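Local coordinates for putative glucoamylase (Bacteroides uniformis, PDB 4GL3), which is a putative glucoamylase, a presumed glycoside hydrolase of the six-hairpin class that probably releases glucose units from carbohydrate chains, at residues A[79-82]-A[83-87]; A[254-257]-A[258-261]; A[281-284]-A[285-289]; A[344-347]-A[348-352]. All blocks are in the same frame, centred on the assembly; numbering follows the deposited sequence.

Interaction 1: residues A[79-82]-A[83-87]; sequences AERM and LKIVR
Arg-81 and Lys-84 are brought alongside each other by matching first torsions: each CG stands opposite its own backbone N (chi1 -177° and 180°), after which Arg-81 bends at chi2 and chi3 and Lys-84 at chi3. The two chains then run in the same direction, with Arg-81 CD 4.0 Å from Lys-84 CE, and their charged ends come as near as 3.9 Å between Arg-81 NE and Lys-84 NZ. Such closeness of like charges is probably eased because each has a carbonyl partner: Arg-81 NH1 bonds to Trp-31 O, its guanidinium also making a cation-pi contact with Trp-31, and Lys-84 NZ bonds to Pro-36 O. One turn on, the CD1 branch of Ile-85 reaches the Arg-81 stem, 4.1 Å from Arg-81 CG. Beneath lies the regular i to i+4 pattern of an alpha helix, for instance Val-86 N to Met-82 O at 2.9 Å. Selenomethionine Met-82, bent at chi2 and chi3, lies loosely beside Val-86, SE to CG1 4.4 Å. Helix 75-90 presents Arg-81, Met-82 and Ile-85 to helix 54-69, while Met-82 and Val-86 also meet helix 124-140, and Leu-83 and Val-86 touch helix 146-161.

Interaction 2: residues A[254-257]-A[258-261]; sequences YSYM and GLDP
The contact of Tyr-256 with Leu-259 and Pro-261 is a tight, buried chain reversal without regular secondary structure, in the long loop between strand 235-239 and helix 271-288, and no hydrogen bond joins its two halves. Across the turn, side chains pack on one another and against carbonyl oxygens. Tyr-256 makes a bent CA-H...O contact with Leu-259 O, with CA to O 3.2 Å and 133° at the hydrogen, and the same Leu-259 O lies near the plane of the Tyr-256 ring, at its edge, 3.7 Å from Tyr-256 CD1. Tyr-256 and Leu-259 run side by side in the same direction, so that the CD2 branch of Leu-259 meets Tyr-256 CE1 at 3.8 Å. With CG of Leu-259 opposite its backbone N (chi1 -173°), the isobutyl group extends along the ring. At its root, Leu-259 CB sits only 3.1 Å from Ser-255 O. The Pro-261 ring comes nearest through CD, 4.4 Å from Tyr-256 CB.

Polar groups of this buried turn find partners from other parts of the chain. Tyr-256 OH bonds to His-197 ND1, Ser-255 OG to Glu-195 O and Ile-198 N, and the backbone N of Gly-258 to Glu-132 OE2. In the conformer described, selenomethionine Met-257 meets Pro-383 and Val-386 of helix 378-393, helix 395-401 lies against Leu-259 and Pro-261 at Met-401 and Trp-397, and helix 271-288 meets Tyr-256 and Pro-261 at Met-275.

Interaction 3: residues A[281-284]-A[285-289]; sequences INRA and YCIDN
Four successive i to i+4 bonds cross from Ile-281-Ala-284 to Tyr-285-Asp-288 in regular alpha-helical geometry, from Tyr-285 N to Ile-281 O at 2.8 Å through to Asp-288 N to Ala-284 O, also 2.8 Å, the latter nearly straight at 170°. On this frame the side-chain pairing across the turn is Arg-283 with Ile-287. The arginine chain is extended from CG to NE and then turns at chi4 (-89°), which sets the guanidinium across the line of the chain and gives one of its faces to the isoleucine. Ile-287 answers with its CG1 branch, placed opposite the carbonyl carbon (chi1 -65°), and its CD1 methyl sits centrally over that face, 3.4 Å from Arg-283 CZ. Ile-287 CD1 also lies 3.5 Å from Arg-283 NH1 and 3.7 Å from Arg-283 NH2, so the methyl sits over the middle of that one face rather than at a corner. Arg-283 makes, in addition, a cation-pi contact with Tyr-339.

The other side of the turn is polar but internal. Asn-282 OD1 accepts from Leu-303 N, and Tyr-285 OH bonds to Asp-320 OD2, tying the helix to residues later in the chain. Cys-286 places SG 3.4 Å from Asn-282 O. Ile-281 meets strand 235-239 through Ile-235 and Leu-237. At the far end Asn-289 leaves helical angles with positive phi, its N still bonded to Tyr-285 O. The whole is the final turns of an alpha helix, with an aliphatic methyl packed over an arginine face at i to i+4 spacing.

Interaction 4: residues A[344-347]-A[348-352]; sequences MRYF and YEELG
Met-344, a selenomethionine, joins the next turn only through its carbonyl, whose O receives Tyr-348 N at 3.0 Å. Arg-345 contributes more: its O takes Glu-349 N, and its side chain, bent at chi3 (-66°), runs beside that of Glu-349 to form an i to i+4 salt bridge, Arg-345 NH1 to Glu-349 OE2 2.7 Å, bent at the hydrogen (138°). The carboxylate oxygen lies close to the guanidinium plane, at its edge, yet is itself approached from above the carboxylate plane, the two groups being turned 72° apart. Second partners hold each end, Asp-15 and Leu-13 for Arg-345 NH2 and Gln-12 for Glu-349 OE1. Tyr-346 O accepts twice, from Glu-350 N (i to i+4) and Leu-351 N (i to i+5, a pi-type bond). The Tyr-346 ring is met at CD1 by Glu-350 CG, 3.5 Å away, and at CE2 by Leu-351 CD1, 3.7 Å away. The Phe-347 side chain lies alongside that of Leu-351, pointing the same way, CD1 to CD1 4.1 Å, so one leucine methyl bridges both aromatic residues. Around 344-352, Met-344 and Tyr-348 pack on helix 15-27, Met-344 and Phe-347 face helix 326-331, and the ring of Tyr-348 meets Trp-356 edge-to-face.

How the interactions relate
Only interaction 2 is wholly buried, its centre about 8 Å from that of the chain, whereas interactions 1, 3 and 4 lie 20 to 23 Å out and are partly buried. Helix 271-288 links two of them: it carries interaction 3 and, at its other end, covers interaction 2. Interactions 3 and 4 lie on the same side of the chain's centre, about 19 Å between centres, without touching; interactions 1 and 3 are on opposite sides. Interactions 1 and 3 rest on regular i to i+4 bonds, while 4 adds an i to i+5 bond. Their arginines differ in surroundings: a lysine in 1, an isoleucine methyl in 3, a glutamate in 4. Interaction 2 has no hydrogen bond across its turn and is bonded to its surroundings.

Interaction 1: residues A[79-82]-A[83-87]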
# COMPACT_ATOMS: atom_id res chain seq x y z
N ALA A 79 12.25 -9.64 14.76
CA ALA A 79 11.78 -8.97 15.98
C ALA A 79 12.73 -7.85 16.39
O ALA A 79 12.31 -6.76 16.79
CB ALA A 79 11.63 -10.00 17.11
N GLU A 80 14.03 -8.11 16.27
CA GLU A 80 15.03 -7.11 16.61
C GLU A 80 14.87 -5.87 15.74
O GLU A 80 14.83 -4.72 16.26
CB GLU A 80 16.45 -7.71 16.47
CG GLU A 80 17.58 -6.71 16.72
CD GLU A 80 18.93 -7.38 16.56
OE1 GLU A 80 19.13 -8.14 15.57
OE2 GLU A 80 19.79 -7.15 17.43
N ARG A 81 14.73 -6.09 14.43
CA ARG A 81 14.48 -4.99 13.49
C ARG A 81 13.16 -4.25 13.81
O ARG A 81 13.12 -3.03 13.83
CB ARG A 81 14.42 -5.52 12.05
CG ARG A 81 14.23 -4.46 10.94
CD ARG A 81 15.37 -3.47 10.86
NE ARG A 81 16.65 -4.11 10.55
CZ ARG A 81 17.13 -4.27 9.32
NH1 ARG A 81 16.50 -3.82 8.25
NH2 ARG A 81 18.29 -4.86 9.17
N MSE A 82 12.09 -5.00 14.02
CA MSE A 82 10.81 -4.42 14.34
C MSE A 82 10.88 -3.53 15.60
O MSE A 82 10.30 -2.43 15.62
CB MSE A 82 9.76 -5.53 14.55
CG MSE A 82 8.33 -5.01 14.71
SE MSE A 82 7.60 -4.16 13.14
CE MSE A 82 8.19 -5.50 11.86
N LEU A 83 11.55 -4.00 16.64
CA LEU A 83 11.75 -3.20 17.84
C LEU A 83 12.50 -1.90 17.51
O LEU A 83 12.11 -0.84 18.01
CB LEU A 83 12.43 -3.99 18.99
CG LEU A 83 12.61 -3.27 20.36
CD1 LEU A 83 11.27 -2.71 20.86
CD2 LEU A 83 13.26 -4.17 21.40
N LYS A 84 13.55 -1.96 16.68
CA LYS A 84 14.26 -0.77 16.26
C LYS A 84 13.28 0.25 15.58
O LYS A 84 13.30 1.44 15.89
CB LYS A 84 15.44 -1.09 15.33
CG LYS A 84 16.25 0.13 14.83
CD LYS A 84 17.64 -0.26 14.29
CE LYS A 84 17.52 -0.85 12.90
NZ LYS A 84 18.80 -1.35 12.28
N ILE A 85 12.43 -0.25 14.69
CA ILE A 85 11.50 0.55 13.97
C ILE A 85 10.51 1.24 14.88
O ILE A 85 10.35 2.46 14.79
CB ILE A 85 10.74 -0.26 12.89
CG1 ILE A 85 11.67 -0.63 11.73
CG2 ILE A 85 9.55 0.53 12.34
CD1 ILE A 85 11.14 -1.76 10.81
N VAL A 86 9.86 0.48 15.75
CA VAL A 86 8.81 1.07 16.59
C VAL A 86 9.38 1.95 17.70
O VAL A 86 8.77 2.97 18.09
CB VAL A 86 7.79 0.01 17.13
CG1 VAL A 86 7.21 -0.75 15.96
CG2 VAL A 86 8.40 -0.95 18.14
N ARG A 87 10.59 1.63 18.16
CA ARG A 87 11.26 2.56 19.06
C ARG A 87 11.56 3.91 18.37
O ARG A 87 11.40 4.95 18.98
CB ARG A 87 12.56 1.98 19.64
CG ARG A 87 12.39 1.12 20.86
CD ARG A 87 13.71 0.49 21.30
NE ARG A 87 13.57 -0.13 22.62
CZ ARG A 87 14.37 -1.09 23.13
NH1 ARG A 87 15.38 -1.60 22.41
NH2 ARG A 87 14.13 -1.58 24.36

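Interaction 2: residues A[254-257]-A[258-261]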
# COMPACT_ATOMS: atom_id res chain seq x y z
N TYR A 254 -3.13 -0.63 -1.70
CA TYR A 254 -2.55 -0.07 -0.45
C TYR A 254 -3.38 -0.29 0.84
O TYR A 254 -2.82 -0.55 1.89
CB TYR A 254 -2.21 1.43 -0.60
CG TYR A 254 -1.10 1.83 -1.54
CD1 TYR A 254 -0.41 0.90 -2.30
CD2 TYR A 254 -0.74 3.17 -1.66
CE1 TYR A 254 0.58 1.30 -3.19
CE2 TYR A 254 0.24 3.58 -2.52
CZ TYR A 254 0.92 2.64 -3.29
OH TYR A 254 1.90 3.04 -4.20
N SER A 255 -4.69 -0.13 0.76
CA SER A 255 -5.60 -0.36 1.88
C SER A 255 -5.93 -1.84 2.08
O SER A 255 -6.44 -2.19 3.14
CB SER A 255 -6.94 0.44 1.69
OG SER A 255 -6.76 1.86 1.74
N TYR A 256 -5.58 -2.70 1.11
CA TYR A 256 -6.00 -4.12 1.07
C TYR A 256 -4.83 -5.09 1.25
O TYR A 256 -4.83 -6.27 0.86
CB TYR A 256 -6.79 -4.39 -0.21
CG TYR A 256 -7.87 -3.35 -0.34
CD1 TYR A 256 -8.98 -3.37 0.51
CD2 TYR A 256 -7.74 -2.30 -1.24
CE1 TYR A 256 -9.97 -2.39 0.43
CE2 TYR A 256 -8.71 -1.31 -1.32
CZ TYR A 256 -9.81 -1.34 -0.47
OH TYR A 256 -10.76 -0.35 -0.54
N MSE A 257 -3.83 -4.56 1.88
CA MSE A 257 -2.66 -5.31 2.31
C MSE A 257 -3.00 -6.05 3.61
O MSE A 257 -2.73 -7.24 3.77
CB MSE A 257 -1.52 -4.32 2.53
CG MSE A 257 -0.28 -4.80 1.99
SE MSE A 257 0.22 -4.09 0.26
CE MSE A 257 2.06 -3.83 0.97
N GLY A 258 -3.63 -5.33 4.54
CA GLY A 258 -4.16 -5.95 5.79
C GLY A 258 -5.67 -6.21 5.75
O GLY A 258 -6.16 -7.26 6.21
N LEU A 259 -6.41 -5.26 5.22
CA LEU A 259 -7.85 -5.39 5.04
C LEU A 259 -8.11 -6.39 3.89
O LEU A 259 -7.77 -6.14 2.72
CB LEU A 259 -8.43 -4.01 4.74
CG LEU A 259 -9.91 -3.78 4.66
CD1 LEU A 259 -10.55 -4.07 6.01
CD2 LEU A 259 -10.18 -2.32 4.27
N ASP A 260 -8.64 -7.55 4.25
CA ASP A 260 -8.96 -8.60 3.30
C ASP A 260 -10.29 -8.27 2.60
O ASP A 260 -11.35 -8.32 3.22
CB ASP A 260 -9.06 -9.95 4.05
CG ASP A 260 -9.14 -11.17 3.13
OD1 ASP A 260 -9.38 -11.05 1.91
OD2 ASP A 260 -8.97 -12.29 3.67
N PRO A 261 -10.25 -8.01 1.28
CA PRO A 261 -11.50 -7.73 0.54
C PRO A 261 -12.35 -8.93 0.20
O PRO A 261 -13.50 -8.72 -0.24
CB PRO A 261 -11.00 -7.07 -0.75
CG PRO A 261 -9.69 -7.72 -0.99
CD PRO A 261 -9.09 -8.04 0.38

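Interaction 3: residues A[281-284]-A[285-289]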
# COMPACT_ATOMS: atom_id res chain seq x y z
N ILE A 281 -10.47 -4.97 -15.81
CA ILE A 281 -10.63 -3.80 -16.68
C ILE A 281 -9.28 -3.16 -17.08
O ILE A 281 -9.07 -2.84 -18.24
CB ILE A 281 -11.58 -2.79 -16.02
CG1 ILE A 281 -13.02 -3.35 -16.03
CG2 ILE A 281 -11.49 -1.42 -16.70
CD1 ILE A 281 -13.94 -2.63 -15.01
N ASN A 282 -8.38 -2.99 -16.12
CA ASN A 282 -7.02 -2.46 -16.37
C ASN A 282 -6.29 -3.35 -17.39
O ASN A 282 -5.74 -2.88 -18.41
CB ASN A 282 -6.31 -2.34 -15.01
CG ASN A 282 -5.06 -1.50 -15.05
OD1 ASN A 282 -4.00 -1.98 -15.50
ND2 ASN A 282 -5.14 -0.24 -14.54
N ARG A 283 -6.37 -4.66 -17.16
CA ARG A 283 -5.84 -5.62 -18.11
C ARG A 283 -6.51 -5.54 -19.47
O ARG A 283 -5.83 -5.57 -20.50
CB ARG A 283 -5.93 -7.04 -17.56
CG ARG A 283 -5.48 -8.10 -18.53
CD ARG A 283 -5.62 -9.50 -17.93
NE ARG A 283 -5.27 -10.57 -18.86
CZ ARG A 283 -6.13 -11.15 -19.70
NH1 ARG A 283 -7.39 -10.75 -19.74
NH2 ARG A 283 -5.74 -12.13 -20.49
N ALA A 284 -7.84 -5.48 -19.51
CA ALA A 284 -8.57 -5.41 -20.79
C ALA A 284 -8.18 -4.15 -21.56
O ALA A 284 -8.03 -4.20 -22.79
CB ALA A 284 -10.10 -5.49 -20.62
N TYR A 285 -7.99 -3.03 -20.85
CA TYR A 285 -7.54 -1.81 -21.50
C TYR A 285 -6.20 -2.08 -22.22
O TYR A 285 -6.02 -1.70 -23.39
CB TYR A 285 -7.42 -0.62 -20.55
CG TYR A 285 -6.77 0.57 -21.22
CD1 TYR A 285 -7.51 1.47 -21.95
CD2 TYR A 285 -5.41 0.73 -21.19
CE1 TYR A 285 -6.92 2.55 -22.59
CE2 TYR A 285 -4.80 1.78 -21.84
CZ TYR A 285 -5.56 2.69 -22.53
OH TYR A 285 -4.94 3.72 -23.20
N CYS A 286 -5.30 -2.76 -21.53
CA CYS A 286 -3.97 -2.99 -22.08
C CYS A 286 -4.03 -3.89 -23.29
O CYS A 286 -3.29 -3.67 -24.28
CB CYS A 286 -3.04 -3.52 -20.99
SG CYS A 286 -2.66 -2.27 -19.70
N ILE A 287 -4.91 -4.88 -23.24
CA ILE A 287 -5.08 -5.78 -24.37
C ILE A 287 -5.72 -5.02 -25.53
O ILE A 287 -5.29 -5.18 -26.66
CB ILE A 287 -5.91 -7.04 -24.01
CG1 ILE A 287 -5.15 -7.89 -22.98
CG2 ILE A 287 -6.26 -7.86 -25.26
CD1 ILE A 287 -5.97 -9.00 -22.37
N ASP A 288 -6.72 -4.20 -25.26
CA ASP A 288 -7.30 -3.34 -26.31
C ASP A 288 -6.21 -2.44 -26.94
O ASP A 288 -6.18 -2.30 -28.15
CB ASP A 288 -8.42 -2.45 -25.74
CG ASP A 288 -9.19 -1.73 -26.84
OD1 ASP A 288 -9.55 -2.38 -27.83
OD2 ASP A 288 -9.42 -0.52 -26.71
N ASN A 289 -5.33 -1.87 -26.12
CA ASN A 289 -4.21 -1.03 -26.57
C ASN A 289 -4.66 0.04 -27.56
O ASN A 289 -4.16 0.11 -28.68
CB ASN A 289 -3.12 -1.90 -27.20
CG ASN A 289 -1.80 -1.15 -27.42
OD1 ASN A 289 -1.55 -0.11 -26.83
ND2 ASN A 289 -0.96 -1.72 -28.25

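Interaction 4: residues A[344-347]-A[348-352]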
# COMPACT_ATOMS: atom_id res chain seq x y z
N MSE A 344 4.17 -11.83 -14.64
CA MSE A 344 5.37 -12.06 -13.83
C MSE A 344 6.42 -12.84 -14.62
O MSE A 344 7.60 -12.49 -14.62
CB MSE A 344 5.03 -12.81 -12.55
CG MSE A 344 6.14 -12.75 -11.48
SE MSE A 344 5.71 -13.85 -9.89
CE MSE A 344 4.13 -12.93 -9.28
N ARG A 345 5.99 -13.90 -15.28
CA ARG A 345 6.92 -14.75 -15.99
C ARG A 345 7.50 -14.02 -17.20
O ARG A 345 8.68 -14.21 -17.53
CB ARG A 345 6.26 -16.08 -16.40
CG ARG A 345 7.24 -17.12 -16.95
CD ARG A 345 6.57 -18.49 -17.09
NE ARG A 345 6.23 -19.05 -15.78
CZ ARG A 345 7.07 -19.70 -14.98
NH1 ARG A 345 8.34 -19.89 -15.35
NH2 ARG A 345 6.64 -20.16 -13.80
N TYR A 346 6.68 -13.22 -17.87
CA TYR A 346 7.13 -12.44 -19.02
C TYR A 346 8.18 -11.39 -18.58
O TYR A 346 9.22 -11.23 -19.23
CB TYR A 346 5.94 -11.77 -19.72
CG TYR A 346 6.34 -10.82 -20.85
CD1 TYR A 346 6.78 -11.30 -22.08
CD2 TYR A 346 6.30 -9.45 -20.65
CE1 TYR A 346 7.15 -10.42 -23.09
CE2 TYR A 346 6.67 -8.57 -21.65
CZ TYR A 346 7.10 -9.06 -22.85
OH TYR A 346 7.45 -8.17 -23.80
N PHE A 347 7.90 -10.73 -17.45
CA PHE A 347 8.79 -9.70 -16.94
C PHE A 347 10.14 -10.31 -16.57
O PHE A 347 11.17 -9.69 -16.79
CB PHE A 347 8.22 -9.00 -15.70
CG PHE A 347 6.94 -8.22 -15.94
CD1 PHE A 347 6.60 -7.74 -17.19
CD2 PHE A 347 6.10 -7.96 -14.88
CE1 PHE A 347 5.42 -7.02 -17.36
CE2 PHE A 347 4.94 -7.24 -15.03
CZ PHE A 347 4.59 -6.77 -16.29
N TYR A 348 10.11 -11.51 -15.99
CA TYR A 348 11.34 -12.17 -15.56
C TYR A 348 12.06 -12.83 -16.73
O TYR A 348 13.26 -12.60 -16.93
CB TYR A 348 11.05 -13.23 -14.49
CG TYR A 348 12.29 -13.88 -13.96
CD1 TYR A 348 13.13 -13.21 -13.07
CD2 TYR A 348 12.63 -15.16 -14.31
CE1 TYR A 348 14.28 -13.81 -12.59
CE2 TYR A 348 13.77 -15.75 -13.83
CZ TYR A 348 14.58 -15.06 -12.98
OH TYR A 348 15.71 -15.64 -12.52
N GLU A 349 11.36 -13.67 -17.49
CA GLU A 349 12.03 -14.48 -18.49
C GLU A 349 12.34 -13.67 -19.74
O GLU A 349 13.39 -13.84 -20.30
CB GLU A 349 11.21 -15.76 -18.84
CG GLU A 349 11.10 -16.73 -17.66
CD GLU A 349 10.33 -18.03 -17.93
OE1 GLU A 349 9.78 -18.24 -19.02
OE2 GLU A 349 10.28 -18.86 -17.00
N GLU A 350 11.44 -12.79 -20.18
CA GLU A 350 11.66 -12.11 -21.45
C GLU A 350 12.29 -10.74 -21.23
O GLU A 350 13.17 -10.35 -21.96
CB GLU A 350 10.34 -11.95 -22.24
CG GLU A 350 9.64 -13.24 -22.64
CD GLU A 350 10.58 -14.17 -23.37
OE1 GLU A 350 11.28 -13.69 -24.29
OE2 GLU A 350 10.65 -15.38 -23.01
N LEU A 351 11.82 -9.97 -20.26
CA LEU A 351 12.40 -8.64 -20.02
C LEU A 351 13.48 -8.62 -18.95
O LEU A 351 14.03 -7.57 -18.72
CB LEU A 351 11.32 -7.62 -19.64
CG LEU A 351 10.18 -7.42 -20.64
CD1 LEU A 351 9.21 -6.35 -20.10
CD2 LEU A 351 10.72 -7.11 -22.04
N GLY A 352 13.83 -9.75 -18.36
CA GLY A 352 14.66 -9.72 -17.13
C GLY A 352 16.05 -9.13 -17.27
O GLY A 352 16.57 -8.51 -16.34